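Local coordinates for response regulator receiver domain protein (CheY-like) (Methylobacillus flagellatus KT, PDB 3I42) that probably acts as a CheY-like receiver domain that takes up a phosphoryl group on an aspartate in two-component signalling, its specific pathway being unknown, at residues Leu7-Tyr12 with Val51-Asn56. Residues are numbered along the deposited sequence; the frame is centred on the assembly and turned at random.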
loop_
_atom_site.group_PDB
_atom_site.type_symbol
_atom_site.label_atom_id
_atom_site.label_comp_id
_atom_site.label_asym_id
_atom_site.label_seq_id
_atom_site.Cartn_x
_atom_site.Cartn_y
_atom_site.Cartn_z
ATOM N N LEU A 7 -1.630 4.358 19.191
ATOM C CA LEU A 7 -2.768 5.246 19.306
ATOM C C LEU A 7 -3.879 4.670 18.463
ATOM O O LEU A 7 -3.694 4.340 17.293
ATOM C CB LEU A 7 -2.422 6.676 18.844
ATOM C CG LEU A 7 -3.581 7.709 18.838
ATOM C CD1 LEU A 7 -3.888 8.232 20.221
ATOM C CD2 LEU A 7 -3.295 8.893 17.901
ATOM N N ILE A 8 -5.035 4.542 19.083
ATOM C CA ILE A 8 -6.207 4.082 18.401
ATOM C C ILE A 8 -7.155 5.247 18.181
ATOM O O ILE A 8 -7.484 5.973 19.124
ATOM C CB ILE A 8 -6.935 3.013 19.245
ATOM C CG1 ILE A 8 -6.050 1.797 19.429
ATOM C CG2 ILE A 8 -8.264 2.625 18.615
ATOM C CD1 ILE A 8 -6.448 1.022 20.748
ATOM N N VAL A 9 -7.612 5.403 16.940
ATOM C CA VAL A 9 -8.576 6.455 16.603
ATOM C C VAL A 9 -9.895 5.844 16.170
ATOM O O VAL A 9 -10.027 5.272 15.070
ATOM C CB VAL A 9 -8.044 7.418 15.490
ATOM C CG1 VAL A 9 -9.052 8.549 15.263
ATOM C CG2 VAL A 9 -6.649 7.984 15.865
ATOM N N GLU A 10 -10.887 6.002 17.023
ATOM C CA GLU A 10 -12.104 5.229 16.898
ATOM C C GLU A 10 -13.121 5.891 17.799
ATOM O O GLU A 10 -12.827 6.144 18.985
ATOM C CB GLU A 10 -11.825 3.773 17.352
ATOM C CG GLU A 10 -13.049 2.966 17.755
ATOM C CD GLU A 10 -14.112 2.914 16.668
ATOM O OE1 GLU A 10 -13.771 2.552 15.521
ATOM O OE2 GLU A 10 -15.295 3.225 16.966
ATOM N N ASP A 11 -14.300 6.176 17.255
ATOM C CA ASP A 11 -15.307 6.952 17.994
ATOM C C ASP A 11 -16.227 6.172 18.928
ATOM O O ASP A 11 -16.841 6.783 19.817
ATOM C CB ASP A 11 -16.161 7.801 17.057
ATOM C CG ASP A 11 -16.764 6.998 15.943
ATOM O OD1 ASP A 11 -16.026 6.223 15.290
ATOM O OD2 ASP A 11 -17.990 7.156 15.722
ATOM N N TYR A 12 -16.323 4.855 18.742
ATOM C CA TYR A 12 -17.157 4.015 19.602
ATOM C C TYR A 12 -16.377 3.527 20.818
ATOM O O TYR A 12 -15.469 2.719 20.683
ATOM C CB TYR A 12 -17.737 2.821 18.808
ATOM C CG TYR A 12 -18.705 1.978 19.630
ATOM C CD1 TYR A 12 -19.533 2.572 20.596
ATOM C CD2 TYR A 12 -18.793 0.597 19.439
ATOM C CE1 TYR A 12 -20.408 1.803 21.362
ATOM C CE2 TYR A 12 -19.681 -0.175 20.193
ATOM C CZ TYR A 12 -20.474 0.432 21.147
ATOM O OH TYR A 12 -21.345 -0.327 21.886
ATOM N N VAL A 51 -0.259 3.938 14.703
ATOM C CA VAL A 51 -1.503 4.677 14.837
ATOM C C VAL A 51 -2.562 3.935 14.027
ATOM O O VAL A 51 -2.379 3.711 12.822
ATOM C CB VAL A 51 -1.339 6.156 14.352
ATOM C CG1 VAL A 51 -2.660 6.933 14.410
ATOM C CG2 VAL A 51 -0.245 6.884 15.156
ATOM N N PHE A 52 -3.656 3.545 14.682
ATOM C CA PHE A 52 -4.736 2.784 14.010
ATOM C C PHE A 52 -5.896 3.697 13.781
ATOM O O PHE A 52 -6.444 4.238 14.745
ATOM C CB PHE A 52 -5.204 1.565 14.822
ATOM C CG PHE A 52 -4.108 0.569 15.073
ATOM C CD1 PHE A 52 -3.972 -0.539 14.256
ATOM C CD2 PHE A 52 -3.226 0.755 16.135
ATOM C CE1 PHE A 52 -2.968 -1.452 14.458
ATOM C CE2 PHE A 52 -2.197 -0.148 16.372
ATOM C CZ PHE A 52 -2.055 -1.256 15.519
ATOM N N ILE A 53 -6.252 3.885 12.510
ATOM C CA ILE A 53 -7.275 4.873 12.157
ATOM C C ILE A 53 -8.479 4.211 11.509
ATOM O O ILE A 53 -8.358 3.631 10.435
ATOM C CB ILE A 53 -6.709 5.977 11.207
ATOM C CG1 ILE A 53 -5.613 6.783 11.892
ATOM C CG2 ILE A 53 -7.810 6.947 10.771
ATOM C CD1 ILE A 53 -4.636 7.410 10.921
ATOM N N ASP A 54 -9.636 4.300 12.163
ATOM C CA ASP A 54 -10.893 3.956 11.541
ATOM C C ASP A 54 -11.123 4.859 10.347
ATOM O O ASP A 54 -10.864 6.067 10.404
ATOM C CB ASP A 54 -12.031 4.096 12.551
ATOM C CG ASP A 54 -13.290 3.327 12.132
ATOM O OD1 ASP A 54 -13.842 3.575 11.028
ATOM O OD2 ASP A 54 -13.725 2.459 12.921
ATOM N N LEU A 55 -11.589 4.296 9.243
ATOM C CA LEU A 55 -11.703 5.105 8.042
ATOM C C LEU A 55 -12.961 5.977 8.067
ATOM O O LEU A 55 -13.101 6.892 7.238
ATOM C CB LEU A 55 -11.631 4.246 6.774
ATOM C CG LEU A 55 -10.299 3.581 6.465
ATOM C CD1 LEU A 55 -10.353 2.910 5.097
ATOM C CD2 LEU A 55 -9.118 4.539 6.508
ATOM N N ASN A 56 -13.843 5.711 9.038
ATOM C CA ASN A 56 -15.104 6.420 9.227
ATOM C C ASN A 56 -15.075 7.143 10.543
ATOM O O ASN A 56 -15.243 6.528 11.572
ATOM C CB ASN A 56 -16.259 5.416 9.330
ATOM C CG ASN A 56 -16.680 4.836 7.988
ATOM O OD1 ASN A 56 -16.723 5.541 6.971
ATOM N ND2 ASN A 56 -17.032 3.540 7.988
#
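Strands 4-9 and 50-54, neighbours at the middle of the five-stranded parallel sheet of the CheY-like fold, run side by side here with their short segments 5° apart. Three backbone hydrogen bonds fix the register: Phe52 N to Leu7 O and Val9 N to Phe52 O, both 2.7 Å, then Asp54 N to Val9 O at 3.1 Å, each donor lying nearly along the C=O axis. Leu7, Val9, Val51 and Ile53 project from one face, where the first three pack against helix 36-45. Leu7 has CG anti to its backbone N, which sets CD2 alongside Val51 CG1 at 4.1 Å, the two side chains pointing the same way. Val9 CG2, anti to its own carbonyl carbon, reaches Ile53 CG1 at 4.3 Å. On the other face, Phe52 CG is anti to the carbonyl carbon; its ring edge passes Leu7 O, Ile8 CG1 approaches obliquely, and Phe19 of helix 13-25 meets the ring.

Beyond the last bridge the contact turns acidic, consistent with the Mg2+-binding pocket of receiver domains. Glu10 leaves with CG anti to N and then bends at chi2 (55°), bringing OE1 within 2.6 Å of Asp54 OD2, the carboxylate planes 64° apart. Each acid's second oxygen is held through its anti lone pair: Tyr12 N donates to Glu10 OE2, and Asn56 N closes an Asx turn on Asp54 OD1. An alanine in place of Glu10 would remove the acceptor for Tyr12 N and would probably loosen the lead into helix 13-25 and disturb the acidic cluster. Asp54 is the predicted phosphorylation site, unmodified here, and its OD2 also forms a salt bridge with Lys105. So short an oxygen-oxygen distance suggests that one of the acids is protonated, while the lysine would favour an ionised Asp54.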